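Local atomic coordinates of cryptic loci regulator 2 (Schizosaccharomyces pombe 972h-, PDB entry 5IKJ), a protein that promotes transcriptional silencing upstream of histone deacetylases and is required for nucleosome positioning at heterochromatin and for silencing by the SHREC complex. Residues Ser415-Tyr418 / Ile424-Phe427; Lys468-Tyr473 / Tyr496-Val501; Gly72-Ile77 / Arg264-Tyr269. All blocks are in the same frame, centred on the assembly; numbering follows the deposited sequence.

Contact 1: Ser415-Tyr418 / Ile424-Phe427; sequences SDIY and IVCF
Tyr-418 and Cys-426 bond to each other through both of their backbone groups, next to the turn of the beta hairpin formed by strands 411-419 and 425-436. Cys-426 N gives the shorter bond, 2.7 Å to Tyr-418 O. The return bond, Tyr-418 N to Cys-426 O, is 3.2 Å. One step back, Ile-417 and Phe-427 form a non-hydrogen-bonded antiparallel pair, and Ile-417 CA directs its hydrogen at Cys-426 O over 3.4 Å. Beyond them Ser-415 and Asp-416 both face Gln-428 in a classic beta bulge; Asp-416 OD1 bonds His-378 ND1. The backbones of Ser-415 and Val-425 also bond another protein's chain.

The hairpin packs on both faces. On one, Tyr-418 holds CG between its backbone N and carbonyl carbon (chi1 61°), which swings the ring across the hairpin onto Cys-426. There Cys-426 CB sits 3.7 Å above the ring plane, shifted toward the rim near CZ, while SG makes an oblique sulfur-aromatic contact. A serine in place of Tyr-418 would probably leave Cys-426 CB and SG without the surface they lie against, and His-378 without a ring to meet. On the other face Ile-417 and Phe-427 run side by side: Ile-417 CG1 stands 4.0 Å from the centroid of the Phe-427 ring, only 5° off its normal, and Ile-417 CD1 touches Phe-427 CE2 at 3.8 Å.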
ATOM      1  N   SER A 415       0.937  -1.443  15.380  1.00 45.97           N
ATOM      2  CA  SER A 415       0.530  -0.061  15.168  1.00 47.98           C
ATOM      3  C   SER A 415       1.589   0.770  14.464  1.00 39.53           C
ATOM      4  O   SER A 415       1.243   1.676  13.699  1.00 41.12           O
ATOM      5  CB  SER A 415       0.201   0.604  16.510  1.00 49.58           C
ATOM      6  OG  SER A 415      -0.964   0.046  17.087  1.00 54.88           O
ATOM      7  N   ASP A 416       2.865   0.481  14.702  1.00 42.52           N
ATOM      8  CA  ASP A 416       3.941   1.347  14.249  1.00 41.99           C
ATOM      9  C   ASP A 416       5.226   0.536  14.192  1.00 33.39           C
ATOM     10  O   ASP A 416       5.467  -0.315  15.052  1.00 43.02           O
ATOM     11  CB  ASP A 416       4.105   2.547  15.193  1.00 44.02           C
ATOM     12  CG  ASP A 416       4.729   3.748  14.511  1.00 53.04           C
ATOM     13  OD1 ASP A 416       5.457   3.562  13.515  1.00 52.37           O
ATOM     14  OD2 ASP A 416       4.489   4.884  14.974  1.00 59.82           O
ATOM     15  N   ILE A 417       6.036   0.801  13.170  1.00 39.20           N
ATOM     16  CA  ILE A 417       7.354   0.195  13.017  1.00 41.21           C
ATOM     17  C   ILE A 417       8.341   1.330  12.792  1.00 36.19           C
ATOM     18  O   ILE A 417       8.179   2.117  11.852  1.00 48.13           O
ATOM     19  CB  ILE A 417       7.401  -0.810  11.852  1.00 45.50           C
ATOM     20  CG1 ILE A 417       6.490  -2.005  12.152  1.00 46.24           C
ATOM     21  CG2 ILE A 417       8.834  -1.278  11.597  1.00 37.67           C
ATOM     22  CD1 ILE A 417       6.302  -2.947  10.981  1.00 49.32           C
ATOM     23  N   TYR A 418       9.355   1.420  13.649  1.00 39.84           N
ATOM     24  CA  TYR A 418      10.261   2.554  13.605  1.00 42.70           C
ATOM     25  C   TYR A 418      11.617   2.164  14.167  1.00 44.08           C
ATOM     26  O   TYR A 418      11.750   1.193  14.918  1.00 44.16           O
ATOM     27  CB  TYR A 418       9.695   3.749  14.385  1.00 47.25           C
ATOM     28  CG  TYR A 418       9.476   3.479  15.859  1.00 40.05           C
ATOM     29  CD1 TYR A 418       8.281   2.941  16.316  1.00 43.36           C
ATOM     30  CD2 TYR A 418      10.460   3.771  16.796  1.00 47.84           C
ATOM     31  CE1 TYR A 418       8.075   2.696  17.662  1.00 51.40           C
ATOM     32  CE2 TYR A 418      10.262   3.529  18.143  1.00 45.40           C
ATOM     33  CZ  TYR A 418       9.067   2.993  18.569  1.00 46.50           C
ATOM     34  OH  TYR A 418       8.865   2.748  19.907  1.00 53.86           O
ATOM     35  N   ILE A 424      17.573   0.917  16.958  1.00 46.81           N
ATOM     36  CA  ILE A 424      16.944  -0.390  17.112  1.00 49.54           C
ATOM     37  C   ILE A 424      15.577  -0.357  16.444  1.00 53.22           C
ATOM     38  O   ILE A 424      14.806   0.593  16.632  1.00 52.75           O
ATOM     39  CB  ILE A 424      16.829  -0.777  18.598  1.00 48.27           C
ATOM     40  CG1 ILE A 424      18.230  -0.931  19.201  1.00 57.93           C
ATOM     41  CG2 ILE A 424      16.022  -2.066  18.764  1.00 48.71           C
ATOM     42  CD1 ILE A 424      18.249  -1.218  20.690  1.00 64.43           C
ATOM     43  N   VAL A 425      15.281  -1.388  15.655  1.00 50.94           N
ATOM     44  CA  VAL A 425      13.967  -1.527  15.037  1.00 49.40           C
ATOM     45  C   VAL A 425      12.970  -1.955  16.107  1.00 54.76           C
ATOM     46  O   VAL A 425      13.154  -2.983  16.770  1.00 49.53           O
ATOM     47  CB  VAL A 425      14.011  -2.535  13.881  1.00 52.23           C
ATOM     48  CG1 VAL A 425      12.630  -2.714  13.256  1.00 46.35           C
ATOM     49  CG2 VAL A 425      15.019  -2.097  12.824  1.00 54.95           C
ATOM     50  N   CYS A 426      11.909  -1.170  16.279  1.00 43.60           N
ATOM     51  CA  CYS A 426      10.902  -1.427  17.300  1.00 40.68           C
ATOM     52  C   CYS A 426       9.543  -1.670  16.660  1.00 40.47           C
ATOM     53  O   CYS A 426       9.156  -0.978  15.712  1.00 44.43           O
ATOM     54  CB  CYS A 426      10.794  -0.256  18.282  1.00 57.46           C
ATOM     55  SG  CYS A 426      12.338   0.194  19.081  1.00 53.94           S
ATOM     56  N   PHE A 427       8.827  -2.659  17.189  1.00 47.41           N
ATOM     57  CA  PHE A 427       7.434  -2.912  16.843  1.00 50.09           C
ATOM     58  C   PHE A 427       6.548  -2.442  17.988  1.00 50.77           C
ATOM     59  O   PHE A 427       6.736  -2.865  19.133  1.00 46.42           O
ATOM     60  CB  PHE A 427       7.193  -4.401  16.585  1.00 51.81           C
ATOM     61  CG  PHE A 427       7.587  -4.861  15.211  1.00 53.58           C
ATOM     62  CD1 PHE A 427       8.862  -4.635  14.722  1.00 53.63           C
ATOM     63  CD2 PHE A 427       6.683  -5.549  14.419  1.00 50.77           C
ATOM     64  CE1 PHE A 427       9.221  -5.072  13.459  1.00 55.51           C
ATOM     65  CE2 PHE A 427       7.035  -5.987  13.159  1.00 58.52           C
ATOM     66  CZ  PHE A 427       8.305  -5.750  12.678  1.00 50.29           C
TER

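Contact 2: Lys468-Tyr473 / Tyr496-Val501; sequences KLSNTY and YEPWFV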
ATOM      1  N   LYS A 468     -16.028 -14.511  11.635  1.00 67.49           N
ATOM      2  CA  LYS A 468     -17.188 -14.987  10.889  1.00 71.09           C
ATOM      3  C   LYS A 468     -16.918 -16.332  10.226  1.00 76.94           C
ATOM      4  O   LYS A 468     -17.837 -17.144  10.077  1.00 84.17           O
ATOM      5  CB  LYS A 468     -17.588 -13.959   9.830  1.00 72.51           C
ATOM      6  CG  LYS A 468     -18.002 -12.605  10.388  1.00 79.16           C
ATOM      7  CD  LYS A 468     -17.977 -11.523   9.315  1.00 68.18           C
ATOM      8  CE  LYS A 468     -18.912 -11.841   8.155  1.00 76.97           C
ATOM      9  NZ  LYS A 468     -18.868 -10.790   7.102  1.00 87.74           N
ATOM     10  N   LEU A 469     -15.674 -16.586   9.826  1.00 72.87           N
ATOM     11  CA  LEU A 469     -15.332 -17.760   9.033  1.00 65.45           C
ATOM     12  C   LEU A 469     -14.711 -18.885   9.851  1.00 69.68           C
ATOM     13  O   LEU A 469     -14.307 -19.898   9.272  1.00 74.36           O
ATOM     14  CB  LEU A 469     -14.373 -17.363   7.905  1.00 67.03           C
ATOM     15  CG  LEU A 469     -14.847 -16.238   6.983  1.00 62.18           C
ATOM     16  CD1 LEU A 469     -13.790 -15.953   5.927  1.00 71.28           C
ATOM     17  CD2 LEU A 469     -16.179 -16.585   6.335  1.00 72.63           C
ATOM     18  N   SER A 470     -14.622 -18.740  11.169  1.00 65.93           N
ATOM     19  CA  SER A 470     -14.077 -19.795  12.009  1.00 73.23           C
ATOM     20  C   SER A 470     -14.698 -19.695  13.394  1.00 72.99           C
ATOM     21  O   SER A 470     -15.384 -18.724  13.724  1.00 80.63           O
ATOM     22  CB  SER A 470     -12.549 -19.710  12.099  1.00 69.37           C
ATOM     23  OG  SER A 470     -12.142 -18.553  12.811  1.00 76.36           O
ATOM     24  N   ASN A 471     -14.454 -20.720  14.203  1.00 81.44           N
ATOM     25  CA  ASN A 471     -14.867 -20.712  15.604  1.00 89.27           C
ATOM     26  C   ASN A 471     -13.739 -20.199  16.493  1.00 89.70           C
ATOM     27  O   ASN A 471     -13.331 -20.837  17.463  1.00 92.48           O
ATOM     28  CB  ASN A 471     -15.313 -22.108  16.026  1.00 92.89           C
ATOM     29  CG  ASN A 471     -16.499 -22.610  15.221  1.00 95.03           C
ATOM     30  OD1 ASN A 471     -16.479 -23.723  14.696  1.00 94.96           O
ATOM     31  ND2 ASN A 471     -17.536 -21.785  15.114  1.00 92.37           N
ATOM     32  N   THR A 472     -13.227 -19.021  16.145  1.00 86.25           N
ATOM     33  CA  THR A 472     -12.090 -18.413  16.822  1.00 78.56           C
ATOM     34  C   THR A 472     -12.486 -17.034  17.331  1.00 81.69           C
ATOM     35  O   THR A 472     -13.104 -16.250  16.602  1.00 77.53           O
ATOM     36  CB  THR A 472     -10.885 -18.320  15.880  1.00 77.10           C
ATOM     37  OG1 THR A 472     -10.490 -19.638  15.481  1.00 85.86           O
ATOM     38  CG2 THR A 472      -9.710 -17.630  16.563  1.00 73.57           C
ATOM     39  N   TYR A 473     -12.122 -16.748  18.579  1.00 74.90           N
ATOM     40  CA  TYR A 473     -12.493 -15.523  19.271  1.00 80.70           C
ATOM     41  C   TYR A 473     -11.229 -14.816  19.739  1.00 74.33           C
ATOM     42  O   TYR A 473     -10.268 -15.466  20.165  1.00 70.50           O
ATOM     43  CB  TYR A 473     -13.412 -15.856  20.456  1.00 92.28           C
ATOM     44  CG  TYR A 473     -13.850 -14.687  21.307  1.00101.16           C
ATOM     45  CD1 TYR A 473     -14.721 -13.725  20.811  1.00106.03           C
ATOM     46  CD2 TYR A 473     -13.422 -14.567  22.622  1.00 92.22           C
ATOM     47  CE1 TYR A 473     -15.133 -12.663  21.597  1.00113.14           C
ATOM     48  CE2 TYR A 473     -13.830 -13.515  23.414  1.00103.28           C
ATOM     49  CZ  TYR A 473     -14.684 -12.564  22.898  1.00110.81           C
ATOM     50  OH  TYR A 473     -15.089 -11.514  23.688  1.00104.06           O
ATOM     51  N   TYR A 496      -0.778 -16.250  11.041  1.00 56.26           N
ATOM     52  CA  TYR A 496      -1.606 -16.688   9.930  1.00 59.23           C
ATOM     53  C   TYR A 496      -2.993 -17.070  10.426  1.00 52.33           C
ATOM     54  O   TYR A 496      -3.160 -17.559  11.548  1.00 59.96           O
ATOM     55  CB  TYR A 496      -0.970 -17.877   9.200  1.00 52.50           C
ATOM     56  CG  TYR A 496       0.354 -17.566   8.539  1.00 43.16           C
ATOM     57  CD1 TYR A 496       0.405 -16.912   7.316  1.00 52.38           C
ATOM     58  CD2 TYR A 496       1.550 -17.937   9.134  1.00 47.11           C
ATOM     59  CE1 TYR A 496       1.613 -16.631   6.708  1.00 55.45           C
ATOM     60  CE2 TYR A 496       2.761 -17.660   8.534  1.00 46.72           C
ATOM     61  CZ  TYR A 496       2.787 -17.007   7.321  1.00 44.46           C
ATOM     62  OH  TYR A 496       3.990 -16.727   6.716  1.00 48.23           O
ATOM     63  N   GLU A 497      -3.987 -16.842   9.573  1.00 49.00           N
ATOM     64  CA  GLU A 497      -5.354 -17.192   9.911  1.00 59.87           C
ATOM     65  C   GLU A 497      -5.418 -18.681  10.261  1.00 61.74           C
ATOM     66  O   GLU A 497      -4.621 -19.478   9.756  1.00 60.91           O
ATOM     67  CB  GLU A 497      -6.297 -16.863   8.750  1.00 54.26           C
ATOM     68  CG  GLU A 497      -6.464 -15.366   8.474  1.00 51.81           C
ATOM     69  CD  GLU A 497      -5.240 -14.741   7.832  1.00 54.85           C
ATOM     70  OE1 GLU A 497      -4.322 -15.492   7.438  1.00 57.17           O
ATOM     71  OE2 GLU A 497      -5.193 -13.498   7.721  1.00 57.30           O
ATOM     72  N   PRO A 498      -6.346 -19.081  11.134  1.00 61.90           N
ATOM     73  CA  PRO A 498      -6.294 -20.456  11.664  1.00 67.18           C
ATOM     74  C   PRO A 498      -6.437 -21.530  10.600  1.00 64.26           C
ATOM     75  O   PRO A 498      -5.918 -22.639  10.783  1.00 57.16           O
ATOM     76  CB  PRO A 498      -7.452 -20.488  12.671  1.00 62.77           C
ATOM     77  CG  PRO A 498      -8.377 -19.406  12.233  1.00 63.97           C
ATOM     78  CD  PRO A 498      -7.522 -18.341  11.619  1.00 63.52           C
ATOM     79  N   TRP A 499      -7.121 -21.242   9.492  1.00 57.27           N
ATOM     80  CA  TRP A 499      -7.240 -22.204   8.402  1.00 61.01           C
ATOM     81  C   TRP A 499      -6.044 -22.179   7.461  1.00 67.12           C
ATOM     82  O   TRP A 499      -5.929 -23.064   6.606  1.00 67.08           O
ATOM     83  CB  TRP A 499      -8.511 -21.932   7.594  1.00 60.82           C
ATOM     84  CG  TRP A 499      -8.508 -20.591   6.912  1.00 61.99           C
ATOM     85  CD1 TRP A 499      -7.861 -20.258   5.755  1.00 63.39           C
ATOM     86  CD2 TRP A 499      -9.183 -19.405   7.348  1.00 66.12           C
ATOM     87  NE1 TRP A 499      -8.091 -18.940   5.446  1.00 64.07           N
ATOM     88  CE2 TRP A 499      -8.900 -18.394   6.408  1.00 63.45           C
ATOM     89  CE3 TRP A 499     -10.000 -19.100   8.441  1.00 65.01           C
ATOM     90  CZ2 TRP A 499      -9.406 -17.101   6.527  1.00 61.82           C
ATOM     91  CZ3 TRP A 499     -10.501 -17.816   8.558  1.00 66.15           C
ATOM     92  CH2 TRP A 499     -10.201 -16.832   7.607  1.00 66.80           C
ATOM     93  N   PHE A 500      -5.154 -21.195   7.606  1.00 72.84           N
ATOM     94  CA  PHE A 500      -4.125 -20.957   6.600  1.00 66.99           C
ATOM     95  C   PHE A 500      -3.124 -22.102   6.515  1.00 68.04           C
ATOM     96  O   PHE A 500      -2.571 -22.355   5.439  1.00 66.69           O
ATOM     97  CB  PHE A 500      -3.403 -19.645   6.911  1.00 64.57           C
ATOM     98  CG  PHE A 500      -2.567 -19.126   5.777  1.00 53.21           C
ATOM     99  CD1 PHE A 500      -3.143 -18.394   4.753  1.00 54.18           C
ATOM    100  CD2 PHE A 500      -1.204 -19.360   5.740  1.00 55.70           C
ATOM    101  CE1 PHE A 500      -2.375 -17.912   3.710  1.00 57.34           C
ATOM    102  CE2 PHE A 500      -0.432 -18.879   4.700  1.00 52.44           C
ATOM    103  CZ  PHE A 500      -1.019 -18.153   3.687  1.00 47.05           C
ATOM    104  N   VAL A 501      -2.874 -22.803   7.621  1.00 62.95           N
ATOM    105  CA  VAL A 501      -1.817 -23.809   7.673  1.00 69.09           C
ATOM    106  C   VAL A 501      -2.314 -24.995   8.489  1.00 72.18           C
ATOM    107  O   VAL A 501      -2.458 -24.891   9.713  1.00 76.21           O
ATOM    108  CB  VAL A 501      -0.516 -23.263   8.277  1.00 73.74           C
ATOM    109  CG1 VAL A 501       0.631 -24.226   8.004  1.00 74.57           C
ATOM    110  CG2 VAL A 501      -0.203 -21.880   7.734  1.00 72.30           C
TER
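A type I beta turn from Glu-497 to Phe-500 carries Pro-498 and Trp-499 at its two middle positions, and these lean against Leu-469, Ser-470 and Thr-472, where the end of helix 461-469 gives way to strand 472-476. The turn is closed by Phe-500 N bonding Glu-497 O at 2.8 Å, and both of its middle side chains point toward 468-473.

Pro-498 makes its contact through one atom. Its CG faces two neighbouring hydroxyls, 3.9 Å from Ser-470 OG and as far from Thr-472 OG1, a loose touch in each case. Ser-470 OG is held from its own chain, by a hydrogen bond with Val-466 O one helical turn earlier.

Trp-499 uses the far end of its six-membered ring. CZ3 lies 4.0 Å from Leu-469 CB and CH2 lies 4.1 Å from Leu-469 CD1, so the leucine crosses the indole at a slant, meeting it with the base of the side chain and one methyl. With CG placed between its backbone N and carbonyl carbon (chi1 63°), the indole folds back over its own turn: Glu-497 CB sits 3.7 Å above the indole plane, over its centre. The carboxylate of Glu-497 extends onward to a salt bridge between OE2 and Arg-462 NE.

The surroundings are shared. Val-466 of helix 461-469 touches both Pro-498 and Trp-499, Phe-284 of helix 278-285 packs on both Leu-469 and Trp-499, and Thr-472 lies against Gln-434 and Asp-436 of the adjoining strand 425-436.

Contact 3: Gly72-Ile77 / Arg264-Tyr269; sequences GSTQPI and RNLINY
Thr-74 OG1 is gripped from outside the contact, by a hydrogen bond with Trp-238 NE1 and a weak one with Asp-233 OD1, while the carbon side of the same threonine rests on Leu-266. Its torsion makes that division possible: OG1 stands between the backbone N and the carbonyl carbon (chi1 68°), and CB and CG2 are left to meet the leucine. CB comes to 3.8 Å and CG2 to 3.9 Å of Leu-266 CD1, the two side chains lying crosswise.

The other half comes from Ile-77, in the first turn of helix 75-82. Its CD1 presses on Leu-266 CD1 at 3.5 Å, tighter than carbons usually pack, and Ile-77 CG2 adds a looser touch at 4.1 Å to the same methyl. Leu-266 thus sets a single methyl, CD1, against both the residue just before the helix and the first turn of the helix itself. Thr-74 holds the N-cap position without a capping bond from its side chain; its backbone O accepts from Ile-77 N at 3.0 Å, which ties together the two residues that receive the leucine.

Leu-266 ends strand 255-266, and its backbone bonds with Ala-545 near the C terminus, a residue that Ile-77 also touches. Trp-238, besides bonding Thr-74, packs on Leu-266.

Between the two segments, then, the join is wholly apolar: it rests on the shape and closeness of a few carbon atoms, mostly methyls, and the hydrogen bonds on Thr-74 OG1 run to Trp-238 and, weakly, to Asp-233, not to the strand segment.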
ATOM      1  N   GLY A  72      -2.776   1.534  -7.672  1.00 55.97           N
ATOM      2  CA  GLY A  72      -2.756   0.251  -7.004  1.00 43.42           C
ATOM      3  C   GLY A  72      -3.992  -0.093  -6.203  1.00 47.60           C
ATOM      4  O   GLY A  72      -4.032  -1.175  -5.604  1.00 51.86           O
ATOM      5  N   SER A  73      -4.995   0.780  -6.169  1.00 49.11           N
ATOM      6  CA  SER A  73      -6.171   0.528  -5.346  1.00 53.00           C
ATOM      7  C   SER A  73      -6.982  -0.634  -5.904  1.00 64.48           C
ATOM      8  O   SER A  73      -7.236  -0.707  -7.111  1.00 55.35           O
ATOM      9  CB  SER A  73      -7.047   1.775  -5.267  1.00 53.54           C
ATOM     10  OG  SER A  73      -8.156   1.554  -4.411  1.00 50.14           O
ATOM     11  N   THR A  74      -7.392  -1.541  -5.017  1.00 59.09           N
ATOM     12  CA  THR A  74      -8.346  -2.590  -5.351  1.00 54.50           C
ATOM     13  C   THR A  74      -9.641  -2.441  -4.563  1.00 61.09           C
ATOM     14  O   THR A  74     -10.456  -3.371  -4.545  1.00 55.41           O
ATOM     15  CB  THR A  74      -7.737  -3.974  -5.101  1.00 53.40           C
ATOM     16  OG1 THR A  74      -7.557  -4.178  -3.695  1.00 56.58           O
ATOM     17  CG2 THR A  74      -6.390  -4.105  -5.806  1.00 52.93           C
ATOM     18  N   GLN A  75      -9.851  -1.296  -3.911  1.00 59.95           N
ATOM     19  CA  GLN A  75     -11.064  -1.104  -3.123  1.00 68.64           C
ATOM     20  C   GLN A  75     -12.332  -1.192  -3.962  1.00 70.96           C
ATOM     21  O   GLN A  75     -13.334  -1.730  -3.459  1.00 72.86           O
ATOM     22  CB  GLN A  75     -10.997   0.241  -2.386  1.00 64.04           C
ATOM     23  CG  GLN A  75      -9.849   0.349  -1.394  1.00 51.13           C
ATOM     24  CD  GLN A  75      -9.801  -0.816  -0.429  1.00 49.99           C
ATOM     25  OE1 GLN A  75     -10.812  -1.177   0.174  1.00 53.25           O
ATOM     26  NE2 GLN A  75      -8.629  -1.426  -0.293  1.00 47.25           N
ATOM     27  N   PRO A  76     -12.376  -0.694  -5.201  1.00 69.77           N
ATOM     28  CA  PRO A  76     -13.583  -0.910  -6.016  1.00 67.57           C
ATOM     29  C   PRO A  76     -13.926  -2.377  -6.194  1.00 66.35           C
ATOM     30  O   PRO A  76     -15.110  -2.713  -6.325  1.00 73.50           O
ATOM     31  CB  PRO A  76     -13.225  -0.242  -7.351  1.00 60.91           C
ATOM     32  CG  PRO A  76     -12.203   0.779  -6.997  1.00 67.82           C
ATOM     33  CD  PRO A  76     -11.403   0.178  -5.882  1.00 65.89           C
ATOM     34  N   ILE A  77     -12.929  -3.263  -6.197  1.00 68.98           N
ATOM     35  CA  ILE A  77     -13.206  -4.689  -6.328  1.00 68.04           C
ATOM     36  C   ILE A  77     -13.882  -5.216  -5.069  1.00 72.23           C
ATOM     37  O   ILE A  77     -14.835  -6.001  -5.144  1.00 77.38           O
ATOM     38  CB  ILE A  77     -11.910  -5.460  -6.644  1.00 55.26           C
ATOM     39  CG1 ILE A  77     -11.325  -4.972  -7.973  1.00 56.73           C
ATOM     40  CG2 ILE A  77     -12.179  -6.963  -6.697  1.00 60.53           C
ATOM     41  CD1 ILE A  77     -10.001  -5.609  -8.351  1.00 67.57           C
ATOM     42  N   ARG A 264       1.083 -11.349  -8.357  1.00 41.24           N
ATOM     43  CA  ARG A 264      -0.184 -11.925  -7.938  1.00 51.96           C
ATOM     44  C   ARG A 264      -1.281 -11.030  -8.485  1.00 47.59           C
ATOM     45  O   ARG A 264      -1.058  -9.840  -8.721  1.00 50.33           O
ATOM     46  CB  ARG A 264      -0.287 -12.031  -6.408  1.00 54.78           C
ATOM     47  CG  ARG A 264      -0.512 -10.694  -5.731  1.00 59.71           C
ATOM     48  CD  ARG A 264      -0.198 -10.730  -4.251  1.00 50.68           C
ATOM     49  NE  ARG A 264      -0.429  -9.426  -3.638  1.00 55.60           N
ATOM     50  CZ  ARG A 264      -0.267  -9.162  -2.346  1.00 46.82           C
ATOM     51  NH1 ARG A 264       0.126 -10.114  -1.512  1.00 48.21           N
ATOM     52  NH2 ARG A 264      -0.500  -7.943  -1.886  1.00 55.93           N
ATOM     53  N   ASN A 265      -2.457 -11.609  -8.703  1.00 50.41           N
ATOM     54  CA  ASN A 265      -3.572 -10.856  -9.255  1.00 49.35           C
ATOM     55  C   ASN A 265      -4.865 -11.388  -8.663  1.00 52.54           C
ATOM     56  O   ASN A 265      -4.971 -12.570  -8.326  1.00 53.01           O
ATOM     57  CB  ASN A 265      -3.612 -10.948 -10.784  1.00 60.32           C
ATOM     58  CG  ASN A 265      -3.772 -12.373 -11.275  1.00 53.54           C
ATOM     59  OD1 ASN A 265      -2.791 -13.088 -11.473  1.00 49.44           O
ATOM     60  ND2 ASN A 265      -5.017 -12.795 -11.468  1.00 54.82           N
ATOM     61  N   LEU A 266      -5.844 -10.500  -8.535  1.00 57.05           N
ATOM     62  CA  LEU A 266      -7.158 -10.900  -8.059  1.00 66.05           C
ATOM     63  C   LEU A 266      -7.901 -11.659  -9.152  1.00 70.84           C
ATOM     64  O   LEU A 266      -7.773 -11.354 -10.342  1.00 66.30           O
ATOM     65  CB  LEU A 266      -7.957  -9.671  -7.627  1.00 53.08           C
ATOM     66  CG  LEU A 266      -7.454  -8.963  -6.368  1.00 59.28           C
ATOM     67  CD1 LEU A 266      -8.108  -7.598  -6.215  1.00 56.00           C
ATOM     68  CD2 LEU A 266      -7.707  -9.815  -5.133  1.00 55.71           C
ATOM     69  N   ILE A 267      -8.679 -12.653  -8.742  1.00 72.85           N
ATOM     70  CA  ILE A 267      -9.428 -13.487  -9.674  1.00 75.40           C
ATOM     71  C   ILE A 267     -10.771 -12.824  -9.939  1.00 82.18           C
ATOM     72  O   ILE A 267     -11.516 -12.513  -9.003  1.00 79.03           O
ATOM     73  CB  ILE A 267      -9.615 -14.911  -9.121  1.00 80.18           C
ATOM     74  CG1 ILE A 267      -8.315 -15.440  -8.505  1.00 65.19           C
ATOM     75  CG2 ILE A 267     -10.064 -15.843 -10.241  1.00 86.04           C
ATOM     76  CD1 ILE A 267      -8.489 -16.719  -7.707  1.00 67.56           C
ATOM     77  N   ASN A 268     -11.085 -12.609 -11.215  1.00 88.84           N
ATOM     78  CA  ASN A 268     -12.329 -11.944 -11.585  1.00 87.39           C
ATOM     79  C   ASN A 268     -13.503 -12.894 -11.388  1.00 93.00           C
ATOM     80  O   ASN A 268     -13.557 -13.964 -12.005  1.00 93.84           O
ATOM     81  CB  ASN A 268     -12.262 -11.469 -13.034  1.00 91.43           C
ATOM     82  CG  ASN A 268     -13.528 -10.756 -13.479  1.00100.70           C
ATOM     83  OD1 ASN A 268     -14.642 -11.203 -13.203  1.00110.51           O
ATOM     84  ND2 ASN A 268     -13.361  -9.639 -14.176  1.00 89.94           N
ATOM     85  N   TYR A 269     -14.446 -12.499 -10.531  1.00101.56           N
ATOM     86  CA  TYR A 269     -15.686 -13.241 -10.342  1.00101.40           C
ATOM     87  C   TYR A 269     -16.909 -12.437 -10.762  1.00105.61           C
ATOM     88  O   TYR A 269     -18.038 -12.852 -10.475  1.00113.05           O
ATOM     89  CB  TYR A 269     -15.828 -13.693  -8.885  1.00 94.28           C
ATOM     90  CG  TYR A 269     -14.721 -14.610  -8.405  1.00 94.06           C
ATOM     91  CD1 TYR A 269     -13.946 -15.331  -9.305  1.00 95.58           C
ATOM     92  CD2 TYR A 269     -14.453 -14.755  -7.051  1.00 97.31           C
ATOM     93  CE1 TYR A 269     -12.937 -16.168  -8.869  1.00 94.83           C
ATOM     94  CE2 TYR A 269     -13.445 -15.591  -6.606  1.00 93.79           C
ATOM     95  CZ  TYR A 269     -12.690 -16.293  -7.520  1.00 91.91           C
ATOM     96  OH  TYR A 269     -11.686 -17.126  -7.084  1.00103.10           O
TER

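Followed from the N terminus, contact 3 closes first, over the longest span: 186 residues separate its segments, and the zinc ligands His-189, Cys-204, Cys-206 and Cys-209 all fall within that loop. It ties the start of helix 75-82 to the end of strand 255-266. Contact 1 then closes a hairpin with five residues between its segments, and contact 2 a loop of 22 residues. The three follow in series; none encloses or crosses another. Contacts 1 and 2, with centres 26 Å apart, both reach the same sheet, contact 2 through strand 472-476, the neighbour of strand 425-436. Contact 3 lies across the chain's centre from contact 1, their centres 29 Å apart.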